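Local structure of exported protein (Bacteroides fragilis, 4I17) at residues V25-E28 against K29-Y33; N92-Y95 against I96-T100; A136-N139 against Y140-T144; K191-A194 against A195-A199. The protein is of unknown function but, as an exported TPR-repeat protein built of stacked helical hairpins, probably acts as a scaffold for binding other proteins. One frame throughout, in Å; residues are numbered along the deposited sequence.

Contact 1 (V25-E28 against K29-Y33); sequences VAFE and KYSEY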
# COMPACT_ATOMS: atom_id res chain seq x y z
N VAL A 25 1.57 11.66 29.82
CA VAL A 25 1.79 13.02 30.30
C VAL A 25 2.21 13.92 29.13
O VAL A 25 1.76 15.07 29.06
CB VAL A 25 2.82 13.11 31.45
CG1 VAL A 25 3.14 14.58 31.79
CG2 VAL A 25 2.27 12.39 32.68
N ALA A 26 3.09 13.44 28.25
CA ALA A 26 3.54 14.28 27.12
C ALA A 26 2.34 14.65 26.28
O ALA A 26 2.18 15.81 25.90
CB ALA A 26 4.59 13.55 26.29
N PHE A 27 1.44 13.69 26.04
CA PHE A 27 0.24 13.99 25.24
C PHE A 27 -0.59 15.07 25.97
O PHE A 27 -1.00 16.01 25.31
CB PHE A 27 -0.59 12.72 24.97
CG PHE A 27 -1.93 13.05 24.36
CD1 PHE A 27 -2.04 13.35 23.01
CD2 PHE A 27 -3.07 13.14 25.15
CE1 PHE A 27 -3.27 13.73 22.45
CE2 PHE A 27 -4.29 13.52 24.60
CZ PHE A 27 -4.37 13.81 23.25
N GLU A 28 -0.85 14.91 27.26
CA GLU A 28 -1.63 15.85 28.09
C GLU A 28 -1.04 17.28 27.97
O GLU A 28 -1.77 18.24 27.72
CB GLU A 28 -1.59 15.37 29.56
CG GLU A 28 -2.29 16.27 30.58
CD GLU A 28 -1.58 16.44 31.92
OE1 GLU A 28 -0.84 15.52 32.34
OE2 GLU A 28 -1.78 17.50 32.55
N LYS A 29 0.27 17.41 28.17
CA LYS A 29 0.95 18.71 28.17
C LYS A 29 1.01 19.32 26.77
O LYS A 29 0.71 20.50 26.61
CB LYS A 29 2.36 18.58 28.74
CG LYS A 29 2.39 18.09 30.19
CD LYS A 29 1.80 19.12 31.14
CE LYS A 29 1.74 18.57 32.55
NZ LYS A 29 1.19 19.58 33.50
N TYR A 30 1.37 18.51 25.76
CA TYR A 30 1.46 19.03 24.39
C TYR A 30 0.08 19.41 23.87
O TYR A 30 -0.02 20.40 23.16
CB TYR A 30 2.06 17.99 23.44
CG TYR A 30 3.54 17.69 23.60
CD1 TYR A 30 4.43 18.66 24.05
CD2 TYR A 30 4.06 16.46 23.23
CE1 TYR A 30 5.80 18.42 24.10
CE2 TYR A 30 5.42 16.19 23.29
CZ TYR A 30 6.28 17.16 23.75
OH TYR A 30 7.62 16.90 23.78
N SER A 31 -0.95 18.57 24.12
CA SER A 31 -2.28 18.91 23.57
C SER A 31 -2.79 20.23 24.15
O SER A 31 -3.33 21.04 23.41
CB SER A 31 -3.29 17.79 23.81
OG SER A 31 -3.40 17.52 25.19
N GLU A 32 -2.53 20.47 25.44
CA GLU A 32 -2.94 21.73 26.09
C GLU A 32 -2.13 22.89 25.53
O GLU A 32 -2.69 23.92 25.22
CB GLU A 32 -2.78 21.63 27.62
CG GLU A 32 -3.41 22.81 28.36
CD GLU A 32 -4.90 23.06 28.18
OE1 GLU A 32 -5.66 22.09 27.93
OE2 GLU A 32 -5.32 24.23 28.32
N TYR A 33 -0.82 22.70 25.34
CA TYR A 33 0.05 23.75 24.77
C TYR A 33 -0.43 24.13 23.38
O TYR A 33 -0.56 25.33 23.09
CB TYR A 33 1.48 23.22 24.73
CG TYR A 33 2.38 23.94 23.76
CD1 TYR A 33 2.90 25.19 24.06
CD2 TYR A 33 2.80 23.33 22.58
CE1 TYR A 33 3.76 25.85 23.18
CE2 TYR A 33 3.65 23.97 21.69
CZ TYR A 33 4.15 25.23 22.01
OH TYR A 33 5.01 25.84 21.14
O HOH W 1 -1.38 20.20 32.61
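S31 turns OG into the position between its backbone N and carbonyl carbon, chi1 58°, which directs the hydroxyl back at the preceding turn. S31 OG lies 2.8 Å from F27 O and 3.1 Å from E28 O. With F27 CG anti to its backbone N (chi1 170°), one face of the F27 ring lies beneath S31 OG, which is offset toward the rim. The nearest ring atom, F27 CE2, is 4.1 Å from S31 OG. The S31 amide also donates to F27 O. This is part of helix 23-36, in the superhelical stack of helices of a TPR protein. Helices 7-19 and 42-54 pack against it: Y30 touches L18 and T44, and F27 touches C48 and A52. A26 CB meets Y30 CE2 at 4.1 Å, while Y30 OH bonds N15. Elsewhere on the helix V25 CG1 rests on K29 CG at 3.9 Å, the two side chains running together. The K29 ammonium makes a salt bridge with E13. In one of two conformers of E28 there is a second, long bridge, K29 NZ to E28 OE2, 3.7 Å. In that conformer a water joins the pair, donating to E28 OE2 and accepting from K29 NZ.

Contact 2 (N92-Y95 against I96-T100); sequences NQEY and IATLT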
# COMPACT_ATOMS: atom_id res chain seq x y z
N ASN A 92 -9.13 0.28 7.01
CA ASN A 92 -8.28 0.09 5.82
C ASN A 92 -8.50 1.14 4.73
O ASN A 92 -7.57 1.50 4.04
CB ASN A 92 -8.57 -1.28 5.20
CG ASN A 92 -7.95 -2.45 5.91
OD1 ASN A 92 -7.14 -2.31 6.82
ND2 ASN A 92 -8.33 -3.64 5.47
N GLN A 93 -9.75 1.60 4.54
CA GLN A 93 -10.02 2.56 3.47
C GLN A 93 -9.34 3.89 3.76
O GLN A 93 -8.71 4.44 2.86
CB GLN A 93 -11.52 2.75 3.22
CG GLN A 93 -12.17 1.57 2.46
CD GLN A 93 -11.41 1.12 1.24
OE1 GLN A 93 -11.12 1.90 0.32
NE2 GLN A 93 -11.03 -0.15 1.21
N GLU A 94 -9.37 4.34 5.01
CA GLU A 94 -8.69 5.60 5.34
C GLU A 94 -7.19 5.40 5.40
O GLU A 94 -6.44 6.31 5.07
CB GLU A 94 -9.24 6.19 6.63
CG GLU A 94 -8.84 7.63 6.82
CD GLU A 94 -9.24 8.67 5.81
OE1 GLU A 94 -10.33 9.26 5.98
OE2 GLU A 94 -8.42 8.98 4.93
N TYR A 95 -6.75 4.18 5.77
CA TYR A 95 -5.32 3.87 5.77
C TYR A 95 -4.73 4.06 4.37
O TYR A 95 -3.80 4.85 4.19
CB TYR A 95 -5.11 2.42 6.24
CG TYR A 95 -3.68 1.96 6.11
CD1 TYR A 95 -2.69 2.44 6.96
CD2 TYR A 95 -3.32 0.97 5.19
CE1 TYR A 95 -1.37 1.99 6.87
CE2 TYR A 95 -2.01 0.51 5.10
CZ TYR A 95 -1.05 1.00 5.97
OH TYR A 95 0.25 0.57 5.89
N ILE A 96 -5.33 3.42 3.35
CA ILE A 96 -4.81 3.53 1.98
C ILE A 96 -5.11 4.90 1.35
O ILE A 96 -4.30 5.38 0.55
CB ILE A 96 -5.23 2.34 1.07
CG1 ILE A 96 -4.40 2.30 -0.23
CG2 ILE A 96 -6.75 2.31 0.77
CD1 ILE A 96 -2.84 2.26 0.00
N ALA A 97 -6.23 5.54 1.72
CA ALA A 97 -6.53 6.90 1.21
C ALA A 97 -5.46 7.90 1.67
O ALA A 97 -5.00 8.73 0.89
CB ALA A 97 -7.90 7.36 1.67
N THR A 98 -5.00 7.77 2.93
CA THR A 98 -3.95 8.63 3.50
C THR A 98 -2.64 8.35 2.83
O THR A 98 -1.95 9.29 2.44
CB THR A 98 -3.85 8.46 5.03
OG1 THR A 98 -5.13 8.70 5.59
CG2 THR A 98 -2.87 9.47 5.64
N LEU A 99 -2.28 7.06 2.67
CA LEU A 99 -1.03 6.77 1.96
C LEU A 99 -1.06 7.31 0.53
O LEU A 99 -0.03 7.75 0.04
CB LEU A 99 -0.74 5.26 1.93
CG LEU A 99 -0.39 4.63 3.30
CD1 LEU A 99 -0.30 3.11 3.15
CD2 LEU A 99 0.95 5.16 3.83
N THR A 100 -2.25 7.28 -0.13
CA THR A 100 -2.40 7.76 -1.52
C THR A 100 -2.14 9.26 -1.54
O THR A 100 -1.43 9.75 -2.42
CB THR A 100 -3.77 7.37 -2.09
OG1 THR A 100 -3.93 5.94 -1.98
CG2 THR A 100 -3.94 7.78 -3.56
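Y95 and L99 meet one turn apart, with the leucine methyl CD1 over one face of the tyrosine ring. L99 CD1 lies 3.9 Å from the Y95 ring centroid and 25° off the normal, a CH-pi contact. The methyl is displaced toward the rim, on the phenol end, and the shortest approach is 3.6 Å, from L99 CD1 to Y95 CZ. Y95 CG stands anti to the backbone N (chi1 173°), while L99 CG lies beside its own N. The two side chains slant across each other. The ring is buried, and Y95 OH makes a weak hydrogen bond with R87. I96 has much of its surface buried too. The I96 CG2 branch folds back over the previous turn, 3.5 Å from N92 O and 3.6 Å from Q93 O. I96 also packs on Y116, Y119 and Y120 of helix 110-129. A third link is polar. T98 OG1 donates to E94 O at 2.8 Å, and T98 N donates to the same oxygen at 3.0 Å. The two donors arrive from opposite faces of the carbonyl plane, so this oxygen is gripped twice. Y95 and L99 both touch S83 of helix 75-88. Helix 92-105 thus lies between helices 75-88 and 110-129, the antiparallel helix packing on which a TPR stack is built.

Contact 3 (A136-N139 against Y140-T144); sequences AEEN and YKHAT
E138 and H142 reach across one turn of helix 133-143, a helix of the TPR-type stack that packs against helices 110-129 and 149-174. In one of two conformers of E138 the side chains slant over each other, with carboxylate and imidazole planes 89° apart, almost perpendicular. The bond between them in that conformer is weak and tentative: H142 NE2 donates to E138 OE1 at 3.3 Å with an N-H...O angle of 137°. The ring carbon H142 CD2 also comes to 3.0 Å from E138 O, in an oblique approach. Outside these residues the ring stacks with Y120, and H142 ND1 makes a weak hydrogen bond to D145. E137 and K141 are arranged differently. The two chains extend in company from the helix, and the closest side-chain approach is E137 OE2 to K141 CE, 3.7 Å. The charged atoms themselves do not meet. E137 OE2 is instead held by Y202 and K198 of helix 182-209. Y140 CG lies beside the backbone N, chi1 -64°, which brings the ring back toward A136. Y140 CE2 is 4.2 Å from A136 CB, and Y140 OH bonds Q128. Farther along, K141 O takes two donors, T144 N and T144 OG1. The hydroxyl comes in the carbonyl plane on a lone pair, T144 OG1 to K141 O 2.5 Å.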
# COMPACT_ATOMS: atom_id res chain seq x y z
N ALA A 136 -8.31 -8.92 -8.23
CA ALA A 136 -6.87 -9.12 -8.01
C ALA A 136 -6.08 -8.23 -8.96
O ALA A 136 -5.12 -7.56 -8.55
CB ALA A 136 -6.50 -10.59 -8.21
N GLU A 137 -6.51 -8.18 -10.22
CA GLU A 137 -5.85 -7.39 -11.26
C GLU A 137 -5.92 -5.90 -10.93
O GLU A 137 -4.89 -5.23 -11.02
CB GLU A 137 -6.46 -7.67 -12.64
CG GLU A 137 -5.75 -6.86 -13.74
CD GLU A 137 -6.29 -7.03 -15.14
OE1 GLU A 137 -7.48 -7.36 -15.28
OE2 GLU A 137 -5.49 -6.88 -16.10
N GLU A 138 -7.10 -5.40 -10.51
CA GLU A 138 -7.27 -4.00 -10.13
C GLU A 138 -6.28 -3.60 -9.02
O GLU A 138 -5.64 -2.55 -9.10
CB GLU A 138 -8.71 -3.74 -9.65
CG GLU A 138 -9.51 -2.83 -10.57
CD GLU A 138 -9.26 -1.34 -10.44
OE1 GLU A 138 -9.40 -0.81 -9.31
OE2 GLU A 138 -8.96 -0.70 -11.47
N ASN A 139 -6.13 -4.46 -7.99
CA ASN A 139 -5.24 -4.19 -6.86
C ASN A 139 -3.77 -4.27 -7.28
O ASN A 139 -3.00 -3.36 -6.96
CB ASN A 139 -5.56 -5.14 -5.70
CG ASN A 139 -6.79 -4.66 -4.98
OD1 ASN A 139 -6.74 -3.74 -4.18
ND2 ASN A 139 -7.95 -5.18 -5.36
N TYR A 140 -3.36 -5.32 -8.01
CA TYR A 140 -1.96 -5.36 -8.44
C TYR A 140 -1.63 -4.19 -9.37
O TYR A 140 -0.53 -3.67 -9.28
CB TYR A 140 -1.62 -6.67 -9.15
CG TYR A 140 -1.72 -7.91 -8.29
CD1 TYR A 140 -1.13 -7.97 -7.03
CD2 TYR A 140 -2.28 -9.09 -8.80
CE1 TYR A 140 -1.10 -9.15 -6.29
CE2 TYR A 140 -2.28 -10.27 -8.06
CZ TYR A 140 -1.69 -10.29 -6.81
OH TYR A 140 -1.64 -11.46 -6.08
N LYS A 141 -2.58 -3.74 -10.21
CA LYS A 141 -2.34 -2.56 -11.08
C LYS A 141 -2.07 -1.32 -10.26
O LYS A 141 -1.19 -0.52 -10.62
CB LYS A 141 -3.52 -2.32 -12.02
CG LYS A 141 -3.48 -3.30 -13.18
CD LYS A 141 -4.00 -2.65 -14.45
CE LYS A 141 -3.83 -3.56 -15.63
NZ LYS A 141 -3.29 -2.88 -16.84
N HIS A 142 -2.79 -1.15 -9.13
CA HIS A 142 -2.53 0.00 -8.25
C HIS A 142 -1.14 -0.07 -7.66
O HIS A 142 -0.49 0.97 -7.49
CB HIS A 142 -3.55 0.06 -7.12
CG HIS A 142 -4.87 0.64 -7.53
ND1 HIS A 142 -5.02 2.00 -7.76
CD2 HIS A 142 -6.08 0.05 -7.65
CE1 HIS A 142 -6.30 2.19 -8.03
NE2 HIS A 142 -6.98 1.04 -7.99
N ALA A 143 -0.63 -1.28 -7.38
CA ALA A 143 0.74 -1.38 -6.83
C ALA A 143 1.79 -0.98 -7.88
O ALA A 143 2.92 -0.74 -7.51
CB ALA A 143 1.01 -2.79 -6.30
N THR A 144 1.42 -0.90 -9.17
CA THR A 144 2.36 -0.46 -10.23
C THR A 144 2.46 1.07 -10.26
O THR A 144 3.33 1.58 -10.97
CB THR A 144 1.99 -1.01 -11.65
OG1 THR A 144 0.83 -0.34 -12.15
CG2 THR A 144 1.78 -2.51 -11.70

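Contact 4 (K191-A194 against A195-A199); sequences KADA and AFKKA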
# COMPACT_ATOMS: atom_id res chain seq x y z
N LYS A 191 -10.46 -17.85 -24.62
CA LYS A 191 -10.29 -17.23 -23.29
C LYS A 191 -8.89 -17.51 -22.71
O LYS A 191 -8.26 -16.62 -22.13
CB LYS A 191 -11.36 -17.74 -22.31
CG LYS A 191 -12.72 -17.11 -22.58
CD LYS A 191 -13.81 -17.77 -21.75
CE LYS A 191 -15.19 -17.58 -22.35
NZ LYS A 191 -15.56 -16.15 -22.49
N ALA A 192 -8.40 -18.76 -22.86
CA ALA A 192 -7.07 -19.11 -22.35
C ALA A 192 -6.00 -18.31 -23.09
O ALA A 192 -5.10 -17.75 -22.45
CB ALA A 192 -6.81 -20.60 -22.51
N ASP A 193 -6.10 -18.24 -24.43
CA ASP A 193 -5.16 -17.50 -25.29
C ASP A 193 -5.07 -16.03 -24.86
O ASP A 193 -3.97 -15.49 -24.73
CB ASP A 193 -5.57 -17.58 -26.78
CG ASP A 193 -4.45 -17.23 -27.75
OD1 ASP A 193 -3.32 -17.74 -27.57
OD2 ASP A 193 -4.72 -16.52 -28.73
N ALA A 194 -6.22 -15.40 -24.59
CA ALA A 194 -6.25 -13.99 -24.13
C ALA A 194 -5.52 -13.84 -22.78
O ALA A 194 -4.73 -12.89 -22.60
CB ALA A 194 -7.69 -13.53 -24.01
N ALA A 195 -5.77 -14.76 -21.83
CA ALA A 195 -5.10 -14.74 -20.51
C ALA A 195 -3.59 -14.90 -20.68
O ALA A 195 -2.83 -14.15 -20.08
CB ALA A 195 -5.65 -15.85 -19.64
N PHE A 196 -3.15 -15.88 -21.50
CA PHE A 196 -1.71 -16.11 -21.72
C PHE A 196 -1.06 -14.93 -22.39
O PHE A 196 0.07 -14.58 -22.05
CB PHE A 196 -1.46 -17.39 -22.54
CG PHE A 196 -1.80 -18.71 -21.87
CD1 PHE A 196 -1.50 -18.93 -20.52
CD2 PHE A 196 -2.46 -19.72 -22.57
CE1 PHE A 196 -1.79 -20.16 -19.91
CE2 PHE A 196 -2.75 -20.94 -21.96
CZ PHE A 196 -2.41 -21.16 -20.64
N LYS A 197 -1.76 -14.29 -23.33
CA LYS A 197 -1.18 -13.11 -23.98
C LYS A 197 -1.05 -11.95 -22.98
O LYS A 197 -0.02 -11.27 -23.00
CB LYS A 197 -2.00 -12.74 -25.21
CG LYS A 197 -1.66 -13.68 -26.37
CD LYS A 197 -2.49 -13.45 -27.62
CE LYS A 197 -2.08 -14.42 -28.71
NZ LYS A 197 -2.99 -14.32 -29.89
N LYS A 198 -2.02 -11.77 -22.06
CA LYS A 198 -1.86 -10.71 -21.02
C LYS A 198 -0.69 -11.04 -20.14
O LYS A 198 0.11 -10.15 -19.81
CB LYS A 198 -3.13 -10.61 -20.14
CG LYS A 198 -4.24 -9.80 -20.75
CD LYS A 198 -5.47 -9.81 -19.83
CE LYS A 198 -5.49 -8.63 -18.89
NZ LYS A 198 -6.85 -8.40 -18.32
N ALA A 199 -0.57 -12.32 -19.75
CA ALA A 199 0.54 -12.79 -18.90
C ALA A 199 1.92 -12.53 -19.54
O ALA A 199 2.82 -12.01 -18.87
CB ALA A 199 0.38 -14.28 -18.63
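Helix 182-209 belongs to the C-terminal part of the stacked-helix array of this TPR protein, and residues 191-199 span about two and a half turns of it. An apolar face forms around A192 and F196, and the D193-K197 pair lies elsewhere on the helix. On the apolar face A192 CB touches F196 CE2 at 4.1 Å. F196 CG stands beside the backbone N, chi1 -68°, and the ring leans back toward the preceding turn. There F196 CD2 comes 3.3 Å from A192 O, the carbonyl that accepts the F196 amide. The ring also packs on Y164 of helix 149-174, on V223 of helix 214-224, and on M226 and I227. A192 and A195 add small contacts to V170 and N166 of helix 149-174. D193 and K197 lie one turn apart. The K197 chain is extended beyond CG and, in one of the two conformers of D193, crosses it at a slant. In that conformer K197 CE comes 3.4 Å from D193 OD2. The salt bridge there includes a hydrogen bond from K197 NZ to D193 OD2, 3.0 Å long, on the syn side and 34° out of the carboxylate plane.

In the fold
The four contacts follow one another along the chain, each on a different helix: 23-36, 92-105, 133-143 and 182-209. The protein has no strands, and its helices stack into an elongated array. Contacts 1 and 4 lie on opposite sides of the chain's centre, with their own centres 59 Å apart. Contacts 2 and 3 are nearer the middle, 15 Å apart between centres and about 7 Å between nearest atoms. Helix 110-129 packs against both. Contacts 3 and 4 touch directly through the salt bridge of E137 OE2 with K198 NZ, 3.0 Å, linking helices 133-143 and 182-209. The extended surface of stacked helices is consistent with partner binding, as in other TPR proteins.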